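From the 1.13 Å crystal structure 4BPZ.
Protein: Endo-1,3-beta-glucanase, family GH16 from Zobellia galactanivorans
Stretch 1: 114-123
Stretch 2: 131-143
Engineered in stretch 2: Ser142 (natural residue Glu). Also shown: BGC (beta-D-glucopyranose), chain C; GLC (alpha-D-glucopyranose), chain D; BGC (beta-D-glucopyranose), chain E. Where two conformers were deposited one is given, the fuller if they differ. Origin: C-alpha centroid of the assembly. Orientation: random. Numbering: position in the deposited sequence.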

# COMPACT_ATOMS: atom_id res chain seq x y z
N ILE A 114 -1.24 -0.61 2.72
CA ILE A 114 0.17 -1.06 2.70
C ILE A 114 0.09 -2.31 1.81
O ILE A 114 -0.58 -3.28 2.21
CB ILE A 114 0.67 -1.43 4.06
CG1 ILE A 114 0.53 -0.25 5.06
CG2 ILE A 114 2.14 -1.90 3.98
CD1 ILE A 114 0.75 -0.63 6.51
N TRP A 115 0.76 -2.34 0.67
CA TRP A 115 0.51 -3.48 -0.23
C TRP A 115 1.66 -3.59 -1.20
O TRP A 115 2.60 -2.81 -1.15
CB TRP A 115 -0.85 -3.31 -0.92
CG TRP A 115 -1.03 -2.06 -1.73
CD1 TRP A 115 -1.06 -0.76 -1.31
CD2 TRP A 115 -1.35 -2.00 -3.13
NE1 TRP A 115 -1.37 0.09 -2.33
CE2 TRP A 115 -1.56 -0.66 -3.45
CE3 TRP A 115 -1.51 -2.98 -4.14
CZ2 TRP A 115 -1.99 -0.22 -4.74
CZ3 TRP A 115 -1.91 -2.58 -5.40
CH2 TRP A 115 -2.15 -1.22 -5.72
N THR A 116 1.62 -4.61 -2.02
CA THR A 116 2.69 -4.88 -3.00
C THR A 116 2.08 -5.09 -4.38
O THR A 116 0.95 -5.51 -4.52
CB THR A 116 3.53 -6.12 -2.64
OG1 THR A 116 2.82 -7.32 -3.00
CG2 THR A 116 3.98 -6.16 -1.18
N LEU A 117 2.93 -4.83 -5.36
CA LEU A 117 2.68 -5.23 -6.74
C LEU A 117 3.92 -5.98 -7.22
O LEU A 117 5.06 -5.59 -6.91
CB LEU A 117 2.43 -4.05 -7.66
CG LEU A 117 1.04 -3.40 -7.62
CD1 LEU A 117 0.98 -2.08 -8.28
CD2 LEU A 117 0.04 -4.41 -8.17
N GLY A 118 3.70 -6.97 -8.09
CA GLY A 118 4.81 -7.51 -8.82
C GLY A 118 5.54 -6.44 -9.58
O GLY A 118 4.94 -5.55 -10.19
N ALA A 119 6.90 -6.55 -9.54
CA ALA A 119 7.72 -5.54 -10.21
C ALA A 119 7.60 -5.59 -11.73
O ALA A 119 8.07 -4.63 -12.38
CB ALA A 119 9.18 -5.59 -9.78
N ASN A 120 7.00 -6.66 -12.29
CA ASN A 120 6.64 -6.70 -13.72
C ASN A 120 5.30 -6.11 -13.96
O ASN A 120 4.80 -6.22 -15.12
CB ASN A 120 6.67 -8.18 -14.21
CG ASN A 120 5.75 -9.11 -13.48
OD1 ASN A 120 5.03 -8.71 -12.51
ND2 ASN A 120 5.64 -10.33 -13.96
N SER A 121 4.71 -5.32 -13.05
CA SER A 121 3.41 -4.72 -13.30
C SER A 121 3.38 -3.77 -14.46
O SER A 121 2.34 -3.61 -15.13
CB SER A 121 2.88 -3.98 -12.04
OG SER A 121 3.66 -2.79 -11.88
N ASN A 122 4.46 -3.03 -14.64
CA ASN A 122 4.50 -1.97 -15.60
C ASN A 122 3.38 -0.98 -15.41
O ASN A 122 2.89 -0.37 -16.36
CB ASN A 122 4.63 -2.50 -17.06
CG ASN A 122 4.90 -1.41 -18.08
OD1 ASN A 122 5.65 -0.45 -17.79
ND2 ASN A 122 4.39 -1.60 -19.30
N GLU A 123 2.95 -0.72 -14.19
CA GLU A 123 1.94 0.26 -13.94
C GLU A 123 2.40 1.62 -14.37
O GLU A 123 3.57 2.03 -14.16
CB GLU A 123 1.57 0.28 -12.43
CG GLU A 123 0.64 1.41 -12.10
CD GLU A 123 -0.03 1.17 -10.78
OE1 GLU A 123 -1.03 0.40 -10.75
OE2 GLU A 123 0.47 1.64 -9.73
N GLN A 131 11.24 -3.25 -16.86
CA GLN A 131 12.54 -3.96 -16.51
C GLN A 131 12.38 -5.44 -16.32
O GLN A 131 13.29 -6.17 -16.71
CB GLN A 131 13.09 -3.35 -15.20
CG GLN A 131 13.67 -1.95 -15.38
CD GLN A 131 14.14 -1.38 -14.03
OE1 GLN A 131 14.50 -2.15 -13.16
NE2 GLN A 131 14.06 -0.13 -13.86
N TYR A 132 11.35 -5.89 -15.59
CA TYR A 132 11.18 -7.26 -15.21
C TYR A 132 10.24 -7.98 -16.14
O TYR A 132 10.17 -9.24 -16.06
CB TYR A 132 10.62 -7.37 -13.79
CG TYR A 132 11.61 -6.91 -12.74
CD1 TYR A 132 12.62 -7.68 -12.24
CD2 TYR A 132 11.57 -5.57 -12.30
CE1 TYR A 132 13.50 -7.12 -11.22
CE2 TYR A 132 12.45 -5.07 -11.38
CZ TYR A 132 13.39 -5.83 -10.88
OH TYR A 132 14.32 -5.24 -10.01
N GLY A 133 9.46 -7.29 -16.92
CA GLY A 133 8.39 -7.86 -17.73
C GLY A 133 7.32 -6.82 -17.96
O GLY A 133 7.48 -5.59 -17.80
N ASN A 134 6.14 -7.33 -18.36
CA ASN A 134 4.97 -6.50 -18.65
C ASN A 134 3.77 -7.31 -18.44
O ASN A 134 3.12 -7.72 -19.41
CB ASN A 134 5.09 -5.98 -20.12
CG ASN A 134 4.07 -4.96 -20.46
OD1 ASN A 134 3.45 -4.33 -19.62
ND2 ASN A 134 3.87 -4.78 -21.74
N ALA A 135 3.42 -7.52 -17.19
CA ALA A 135 2.33 -8.41 -16.78
C ALA A 135 1.26 -7.55 -16.12
O ALA A 135 1.29 -7.28 -14.92
CB ALA A 135 2.82 -9.47 -15.78
N GLU A 136 0.27 -7.13 -16.89
CA GLU A 136 -0.72 -6.22 -16.40
C GLU A 136 -1.46 -6.85 -15.23
O GLU A 136 -1.87 -8.02 -15.27
CB GLU A 136 -1.71 -5.97 -17.58
CG GLU A 136 -2.84 -5.07 -17.13
CD GLU A 136 -3.61 -4.51 -18.32
OE1 GLU A 136 -3.17 -3.52 -18.97
OE2 GLU A 136 -4.66 -5.09 -18.62
N TRP A 137 -1.69 -6.06 -14.16
CA TRP A 137 -2.47 -6.54 -13.03
C TRP A 137 -3.77 -7.18 -13.51
O TRP A 137 -4.39 -6.59 -14.39
CB TRP A 137 -2.82 -5.30 -12.12
CG TRP A 137 -3.52 -5.71 -10.87
CD1 TRP A 137 -2.98 -5.90 -9.64
CD2 TRP A 137 -4.94 -5.91 -10.73
NE1 TRP A 137 -3.92 -6.24 -8.74
CE2 TRP A 137 -5.15 -6.24 -9.37
CE3 TRP A 137 -6.04 -5.82 -11.61
CZ2 TRP A 137 -6.45 -6.53 -8.87
CZ3 TRP A 137 -7.31 -6.10 -11.12
CH2 TRP A 137 -7.51 -6.45 -9.79
N PRO A 138 -4.17 -8.35 -13.00
CA PRO A 138 -3.65 -8.98 -11.76
C PRO A 138 -2.51 -10.00 -12.05
O PRO A 138 -2.09 -10.71 -11.12
CB PRO A 138 -4.87 -9.73 -11.25
CG PRO A 138 -5.64 -10.17 -12.49
CD PRO A 138 -5.48 -8.94 -13.42
N ALA A 139 -2.03 -10.06 -13.32
CA ALA A 139 -1.01 -11.11 -13.63
C ALA A 139 0.34 -10.91 -12.94
O ALA A 139 1.04 -11.87 -12.70
CB ALA A 139 -0.80 -11.18 -15.20
N CYS A 140 0.61 -9.65 -12.55
CA CYS A 140 1.84 -9.36 -11.82
C CYS A 140 1.73 -9.79 -10.36
O CYS A 140 2.76 -9.91 -9.69
CB CYS A 140 2.11 -7.88 -11.85
SG CYS A 140 0.75 -6.79 -11.29
N GLY A 141 0.53 -10.02 -9.85
CA GLY A 141 0.31 -10.34 -8.47
C GLY A 141 0.28 -9.11 -7.57
O GLY A 141 0.93 -8.07 -7.84
N SER A 142 -0.43 -9.27 -6.47
CA SER A 142 -0.38 -8.29 -5.43
C SER A 142 -0.75 -8.88 -4.10
O SER A 142 -1.54 -9.84 -4.02
CB SER A 142 -1.50 -7.44 -5.82
OG SER A 142 -1.64 -6.37 -4.90
N ILE A 143 -0.11 -8.36 -3.06
CA ILE A 143 -0.37 -8.71 -1.69
C ILE A 143 -0.82 -7.49 -0.91
O ILE A 143 -0.12 -6.46 -0.88
CB ILE A 143 0.86 -9.23 -1.03
CG1 ILE A 143 1.47 -10.40 -1.82
CG2 ILE A 143 0.62 -9.67 0.46
CD1 ILE A 143 2.81 -10.87 -1.36
C2 BGC C . -7.52 -2.19 -8.90
C3 BGC C . -7.08 -2.63 -10.27
C4 BGC C . -5.65 -2.06 -10.59
C5 BGC C . -4.67 -2.46 -9.46
C6 BGC C . -3.30 -1.82 -9.59
C1 BGC C . -6.42 -2.56 -7.88
O2 BGC C . -8.73 -2.82 -8.60
O3 BGC C . -8.01 -2.07 -11.20
O4 BGC C . -5.08 -2.63 -11.77
O5 BGC C . -5.21 -1.93 -8.22
O6 BGC C . -3.31 -0.41 -9.50
C1 GLC D . -5.81 -3.98 -3.52
C2 GLC D . -6.64 -3.67 -4.81
C3 GLC D . -6.02 -2.41 -5.43
C4 GLC D . -5.99 -1.31 -4.47
C5 GLC D . -5.03 -1.77 -3.40
C6 GLC D . -4.83 -0.76 -2.29
O1 GLC D . -4.57 -4.59 -3.79
O2 GLC D . -6.56 -4.80 -5.63
O3 GLC D . -6.83 -2.03 -6.63
O4 GLC D . -5.53 -0.10 -5.11
O5 GLC D . -5.60 -2.94 -2.77
O6 GLC D . -6.04 -0.45 -1.62
C2 BGC E . -4.35 -2.36 -14.03
C3 BGC E . -4.73 -1.71 -15.33
C4 BGC E . -6.11 -2.20 -15.81
C5 BGC E . -7.11 -2.00 -14.64
C6 BGC E . -8.49 -2.45 -15.07
C1 BGC E . -5.42 -2.07 -13.00
O2 BGC E . -3.09 -1.86 -13.60
O3 BGC E . -3.83 -2.06 -16.33
O4 BGC E . -6.51 -1.41 -16.91
O5 BGC E . -6.63 -2.65 -13.45
O6 BGC E . -9.38 -2.12 -13.99
O HOH W 1 9.02 -4.54 -14.97
O HOH W 2 3.71 -12.58 -13.46
O HOH W 3 -0.23 -3.50 -14.16
O HOH W 4 1.34 -4.13 -17.78

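Stretch 2 meets the first stretch at Tyr132, whose CA-to-CB bond points toward it. The ring makes an apolar contact with Ala119, with Tyr132 CD2 3.5 Å from Ala119 CB, and water 1 joins the backbones of the same two residues: it accepts from Tyr132 N at 2.8 Å and donates to Ala119 O at 2.8 Å. Gly133 follows with phi/psi of 153/-162, a conformation in which a CB would be jammed against the preceding carbonyl and would also sit tight, 3.2 Å, against Asn120 CB.

The CA-to-CB bond of Asn134 points away, yet the end of its side chain returns: Asn122 ND2 donates to Asn134 OD1 at 2.9 Å, with an angle of 152°. The same OD1 accepts from water 4 (2.8 Å), which also donates to Ser121 O at 2.9 Å. A nearly straight hydrogen bond comes next, from Ala135 N to Asn120 O, 2.8 Å long and 177° at the hydrogen. Asn120 lies within the type I turn from Gly118 to Ser121, which is closed by Ser121 N to Gly118 O at 2.9 Å.

Trp137 is linked through water 3, which accepts from Trp137 N at 2.9 Å and donates to Ser121 O at 2.7 Å. Its ring has BGC (chain C) C3 over one face, while Leu117 CD2 approaches Trp137 CD1 obliquely at 3.7 Å. After the cis peptide before Pro138, a second type I turn runs to Gly141, closed by Gly141 N to Pro138 O at 3.0 Å. Within it, Ala139 O accepts from water 2 at 2.9 Å, and that water accepts from Asn120 ND2 at 3.0 Å.

The CA-to-CB bond of Cys140 points toward the first stretch, and the residue is buried. Its SG lies 3.6 Å from Ser121 CB and 4.0 Å from Leu117 CD2, and its CB is 3.1 Å from Asn120 OD1. The carbonyl Cys140 O makes a CA-H...O contact with Gly118 CA at 3.3 Å; an ideal CB on Gly118 would clash with that oxygen at 2.0 Å. Gly141 O accepts from Gly118 N at 3.0 Å and 160°.

At the engineered Ser142, chi1 is 180° (t), and OG donates to Thr116 O at 2.8 Å while lying 3.5 Å from Trp115 CE3, at the ring edge. At Ile143, Thr116 N donates to Ile143 O at 2.8 Å and 144°, whereas the bond from Ile143 N to Thr116 O is weak at 3.4 Å.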